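Local coordinates for lysyl oxidase (Pichia pastoris, PDB 1W7C), which oxidises primary amines, including the side-chain amine of lysine, using a copper ion and a topaquinone cofactor made from one of its own tyrosines, at the interface of chains A and B. Coordinates in Å, arbitrary orientation; residue numbers count along the deposited sequence, not the author numbering. Chains: chain A/B, Lysyl oxidase.

Contact 1: the interface of chains A and B. Residues chain A 409, 412, 419, 421, 423, 692-693, 706; chain B 370, 373-374.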
# COMPACT_ATOMS: atom_id res chain seq x y z
N SER A 409 -9.48 -7.61 -9.38
CA SER A 409 -10.89 -7.73 -9.09
C SER A 409 -11.19 -7.51 -7.60
O SER A 409 -10.30 -7.62 -6.76
CB SER A 409 -11.44 -9.08 -9.65
OG SER A 409 -11.32 -10.08 -8.67
N ARG A 412 -13.17 -12.90 -5.84
CA ARG A 412 -13.49 -14.00 -6.73
C ARG A 412 -13.52 -15.31 -5.97
O ARG A 412 -12.94 -15.41 -4.89
CB ARG A 412 -12.41 -14.14 -7.84
CG ARG A 412 -11.13 -14.83 -7.31
CD ARG A 412 -9.99 -14.96 -8.31
NE ARG A 412 -10.42 -15.37 -9.65
CZ ARG A 412 -10.88 -16.57 -9.96
NH1 ARG A 412 -10.98 -17.50 -9.03
NH2 ARG A 412 -11.27 -16.81 -11.22
N SER A 419 -17.13 -20.19 -11.63
CA SER A 419 -16.25 -19.11 -11.24
C SER A 419 -17.07 -17.85 -11.09
O SER A 419 -17.87 -17.54 -11.98
CB SER A 419 -15.15 -18.87 -12.27
OG SER A 419 -14.21 -19.91 -12.26
N ILE A 421 -16.61 -13.80 -10.22
CA ILE A 421 -15.64 -12.71 -10.09
C ILE A 421 -16.39 -11.37 -10.11
O ILE A 421 -17.24 -11.17 -10.97
CB ILE A 421 -14.56 -12.71 -11.27
CG1 ILE A 421 -14.00 -14.11 -11.53
CG2 ILE A 421 -13.46 -11.70 -10.98
CD1 ILE A 421 -13.30 -14.22 -12.79
N GLN A 423 -15.78 -7.26 -10.42
CA GLN A 423 -14.89 -6.16 -10.80
C GLN A 423 -14.75 -5.15 -9.67
O GLN A 423 -15.52 -5.14 -8.71
CB GLN A 423 -15.37 -5.47 -12.09
CG GLN A 423 -15.50 -6.38 -13.26
CD GLN A 423 -15.98 -5.62 -14.46
OE1 GLN A 423 -17.17 -5.48 -14.65
NE2 GLN A 423 -15.07 -5.09 -15.25
N GLN A 692 -20.07 -7.89 -12.31
CA GLN A 692 -19.56 -9.20 -11.92
C GLN A 692 -19.95 -10.22 -12.98
O GLN A 692 -20.77 -9.91 -13.86
CB GLN A 692 -20.04 -9.57 -10.51
CG GLN A 692 -21.52 -9.59 -10.28
CD GLN A 692 -21.84 -10.07 -8.87
OE1 GLN A 692 -21.65 -11.24 -8.55
NE2 GLN A 692 -22.40 -9.19 -8.04
N VAL A 693 -19.34 -11.41 -12.90
CA VAL A 693 -19.61 -12.51 -13.82
C VAL A 693 -19.84 -13.76 -12.97
O VAL A 693 -19.21 -13.94 -11.93
CB VAL A 693 -18.46 -12.73 -14.85
CG1 VAL A 693 -17.15 -13.09 -14.18
CG2 VAL A 693 -18.84 -13.76 -15.90
N TRP A 706 -22.33 -18.21 -19.28
CA TRP A 706 -21.79 -16.95 -18.76
C TRP A 706 -22.96 -16.04 -18.44
O TRP A 706 -23.77 -15.77 -19.29
CB TRP A 706 -20.90 -16.27 -19.81
CG TRP A 706 -19.66 -17.05 -20.19
CD1 TRP A 706 -19.56 -18.06 -21.13
CD2 TRP A 706 -18.34 -16.86 -19.68
NE1 TRP A 706 -18.26 -18.50 -21.21
CE2 TRP A 706 -17.49 -17.78 -20.34
CE3 TRP A 706 -17.78 -16.01 -18.73
CZ2 TRP A 706 -16.13 -17.86 -20.07
CZ3 TRP A 706 -16.44 -16.11 -18.45
CH2 TRP A 706 -15.63 -17.02 -19.12
N VAL B 370 -9.76 -15.97 -15.75
CA VAL B 370 -11.00 -15.56 -16.44
C VAL B 370 -10.72 -14.27 -17.18
O VAL B 370 -10.52 -13.23 -16.57
CB VAL B 370 -12.13 -15.35 -15.44
CG1 VAL B 370 -13.38 -14.90 -16.17
CG2 VAL B 370 -12.37 -16.67 -14.61
N TYR B 373 -11.86 -10.20 -16.47
CA TYR B 373 -12.18 -10.01 -15.07
C TYR B 373 -10.96 -10.21 -14.18
O TYR B 373 -10.61 -9.37 -13.36
CB TYR B 373 -13.30 -10.97 -14.66
CG TYR B 373 -14.64 -10.56 -15.24
CD1 TYR B 373 -15.01 -10.92 -16.52
CD2 TYR B 373 -15.51 -9.76 -14.51
CE1 TYR B 373 -16.21 -10.50 -17.05
CE2 TYR B 373 -16.74 -9.34 -15.03
CZ TYR B 373 -17.06 -9.72 -16.31
OH TYR B 373 -18.26 -9.39 -16.89
N ASP B 374 -10.29 -11.34 -14.35
CA ASP B 374 -9.08 -11.60 -13.58
C ASP B 374 -7.90 -10.73 -14.04
O ASP B 374 -7.04 -10.41 -13.22
CB ASP B 374 -8.67 -13.07 -13.63
CG ASP B 374 -9.49 -13.96 -12.73
OD1 ASP B 374 -10.10 -13.50 -11.74
OD2 ASP B 374 -9.57 -15.18 -13.00
O HOH W 1 -7.62 -9.77 -10.45
O HOH W 2 -9.39 -11.74 -9.74
O HOH W 3 -20.30 -8.26 -16.15
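A:Arg412 and B:Asp374 meet across the subunit boundary with their side chains at about a right angle, a worked example of a side-on arginine-carboxylate pair. NE of A:Arg412 lies 2.8 Å from OD1 of B:Asp374 in a salt bridge that is nearly straight, 175° at the hydrogen, while NH2 bonds OD2 less straightly. The guanidinium and carboxylate planes stand 48° apart, so the pairing is twisted rather than flat. A bend at chi3 (-42°) turns the arginine tip out of its extended run. The backbone N of B:Val370 donates to OD2 of B:Asp374 at 2.9 Å from the anti side, tilted out of the carboxylate plane, and would help to restrain its rotation; a water joins OD1 to A:Ser409 OG. An alanine in place of B:Asp374 would probably leave the arginine's charge without its mate and the amide of B:Val370 without its acceptor.

Beside this polar pair, B:Tyr373 lies against chain A. A:Val693 sets CG1 over one ring face, 3.6 Å from the centroid, and CG of A:Gln423 packs against CD2 of B:Tyr373 at 3.6 Å. A:Ile421 points tip to tip at B:Val370, though their modelled closeness is doubtful; its CD1 packs on CB of B:Tyr373 at 3.7 Å. In the fold, a chain B loop lies across side chains from chain A strands 411-415, 418-422 and 692-697, part of the two-fold interface of this copper amine oxidase.

Contact 2: the interface of chains A and B. Residues chain A 373, 430, 441, 459, 664-666; chain B 408-412.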
# COMPACT_ATOMS: atom_id res chain seq x y z
N TYR A 373 -3.28 13.98 -17.60
CA TYR A 373 -2.05 13.57 -16.95
C TYR A 373 -2.21 13.50 -15.44
O TYR A 373 -1.90 12.50 -14.80
CB TYR A 373 -0.92 14.53 -17.33
CG TYR A 373 -0.48 14.34 -18.77
CD1 TYR A 373 -1.14 14.96 -19.81
CD2 TYR A 373 0.58 13.49 -19.08
CE1 TYR A 373 -0.76 14.74 -21.12
CE2 TYR A 373 0.99 13.28 -20.40
CZ TYR A 373 0.30 13.91 -21.41
OH TYR A 373 0.66 13.79 -22.73
N ARG A 430 -9.48 13.63 -6.49
CA ARG A 430 -8.10 14.09 -6.35
C ARG A 430 -7.97 15.62 -6.41
O ARG A 430 -8.70 16.28 -7.16
CB ARG A 430 -7.24 13.53 -7.49
CG ARG A 430 -5.90 14.18 -7.70
CD ARG A 430 -5.04 13.50 -8.76
NE ARG A 430 -4.56 12.21 -8.28
CZ ARG A 430 -4.65 11.06 -8.90
NH1 ARG A 430 -5.20 10.99 -10.10
NH2 ARG A 430 -4.20 9.97 -8.33
N ASN A 441 -0.05 15.11 -3.88
CA ASN A 441 -1.11 14.51 -4.65
C ASN A 441 -2.02 13.78 -3.68
O ASN A 441 -1.60 12.79 -3.06
CB ASN A 441 -0.46 13.57 -5.67
CG ASN A 441 -1.44 12.97 -6.63
OD1 ASN A 441 -2.64 12.85 -6.33
ND2 ASN A 441 -0.94 12.62 -7.82
N ALA A 459 5.90 14.53 -4.71
CA ALA A 459 6.86 14.59 -5.81
C ALA A 459 7.43 16.03 -5.74
O ALA A 459 7.17 16.82 -4.79
CB ALA A 459 6.20 14.28 -7.21
N THR A 664 11.73 13.97 -6.95
CA THR A 664 11.12 12.86 -6.25
C THR A 664 9.98 12.29 -7.08
O THR A 664 9.32 12.99 -7.82
CB THR A 664 10.61 13.38 -4.90
OG1 THR A 664 11.74 13.79 -4.11
CG2 THR A 664 9.89 12.32 -4.10
N ILE A 665 9.76 10.98 -6.98
CA ILE A 665 8.69 10.28 -7.68
C ILE A 665 7.55 9.87 -6.74
O ILE A 665 7.76 9.52 -5.59
CB ILE A 665 9.24 9.10 -8.54
CG1 ILE A 665 9.73 7.93 -7.70
CG2 ILE A 665 10.30 9.62 -9.51
CD1 ILE A 665 10.29 6.78 -8.51
N PHE A 666 6.33 9.89 -7.29
CA PHE A 666 5.12 9.64 -6.54
C PHE A 666 4.97 8.17 -6.18
O PHE A 666 4.28 7.84 -5.22
CB PHE A 666 3.86 10.02 -7.35
CG PHE A 666 3.54 11.51 -7.43
CD1 PHE A 666 3.18 12.08 -8.67
CD2 PHE A 666 3.46 12.29 -6.32
CE1 PHE A 666 2.78 13.43 -8.74
CE2 PHE A 666 3.08 13.61 -6.39
CZ PHE A 666 2.74 14.17 -7.59
N TYR B 408 -2.35 7.51 -10.89
CA TYR B 408 -1.57 8.69 -10.49
C TYR B 408 -0.34 8.74 -11.42
O TYR B 408 0.17 7.69 -11.87
CB TYR B 408 -1.14 8.60 -9.01
CG TYR B 408 -0.20 7.47 -8.76
CD1 TYR B 408 -0.65 6.16 -8.65
CD2 TYR B 408 1.17 7.69 -8.65
CE1 TYR B 408 0.23 5.10 -8.44
CE2 TYR B 408 2.05 6.65 -8.43
CZ TYR B 408 1.59 5.36 -8.34
OH TYR B 408 2.50 4.34 -8.22
N SER B 409 0.11 9.95 -11.69
CA SER B 409 1.29 10.13 -12.52
C SER B 409 2.56 9.67 -11.81
O SER B 409 2.59 9.55 -10.59
CB SER B 409 1.36 11.60 -13.04
OG SER B 409 2.07 12.39 -12.13
N LEU B 410 3.62 9.37 -12.56
CA LEU B 410 4.85 8.89 -11.93
C LEU B 410 5.53 10.02 -11.17
O LEU B 410 6.08 9.80 -10.10
CB LEU B 410 5.78 8.24 -12.96
CG LEU B 410 7.08 7.65 -12.39
CD1 LEU B 410 6.81 6.60 -11.33
CD2 LEU B 410 7.86 7.05 -13.55
N LEU B 411 5.52 11.21 -11.75
CA LEU B 411 6.04 12.41 -11.09
C LEU B 411 5.44 13.65 -11.76
O LEU B 411 4.78 13.55 -12.80
CB LEU B 411 7.58 12.44 -11.07
CG LEU B 411 8.35 12.62 -12.36
CD1 LEU B 411 8.20 14.01 -12.97
CD2 LEU B 411 9.82 12.34 -12.16
N ARG B 412 5.63 14.79 -11.12
CA ARG B 412 5.28 16.05 -11.74
C ARG B 412 5.97 17.19 -11.03
O ARG B 412 6.38 17.05 -9.87
CB ARG B 412 3.75 16.31 -11.64
CG ARG B 412 3.34 16.77 -10.23
CD ARG B 412 1.84 16.99 -10.01
NE ARG B 412 1.18 17.68 -11.13
CZ ARG B 412 1.36 18.95 -11.46
NH1 ARG B 412 2.19 19.69 -10.75
NH2 ARG B 412 0.72 19.44 -12.52
O HOH W 4 -1.75 12.11 -10.63
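A:Phe666 presses its ring against the B:Ser409 to B:Arg412 segment, and its path shows how one aromatic residue can pack along a neighbouring backbone. Its own N donates to the carbonyl O of B:Leu410 at 2.8 Å, which pins the start of the side chain to the other subunit. CB of A:Phe666 then packs on CD2 of the B:Tyr408 ring at 3.8 Å and also sits near the carbonyl oxygens of B:Ser409 and B:Leu410. With CG anti to the carbonyl carbon (chi1 -77°) and near the carbonyl O of B:Ser409, the ring is directed along the partner segment. CD1 of A:Phe666 runs beside B:Ser409 O and reaches CA of B:Leu411 at 3.8 Å. Next along this edge, CE1 of A:Phe666 lies 3.7 Å from CG of B:Arg412 and also meets the hydroxyl OG of B:Ser409. The tip, CZ, touches CG and CD of that arginine, whose aliphatic stem thus closes the end of the ring.

The two faces are flanked by chain A itself: A:Ala459 CB lies over one, toward the rim, and A:Asn441 ND2 over the other. Together they would resist a tilt of the ring. One residue back along the chain, CG2 of A:Ile665 packs on CD2 of B:Leu411 at 3.8 Å. A:Asn441 is held in turn by A:Arg430, whose NE donates to a lone pair of OD1 at 2.8 Å. ND2 of A:Asn441 is linked through a water, 3.0 Å away, to the backbone N of B:Ser409.

The centres of the C-alpha atoms of contact 1 and contact 2 are about 31 Å apart in the copies given, but the two-fold twin of contact 2 uses the same A:Ser409 and A:Arg412 as contact 1. Tyr373 is also common to both, with the chains exchanged. Arg412 therefore offers its charged end to an aspartate and its aliphatic stem to a phenylalanine of the same partner. For the chain A copy of the probable catalytic base, A:Asp358, the centre of contact 2 is about 15 Å away and that of contact 1 about 42 Å, so contact 2 may help support the surroundings of that active site.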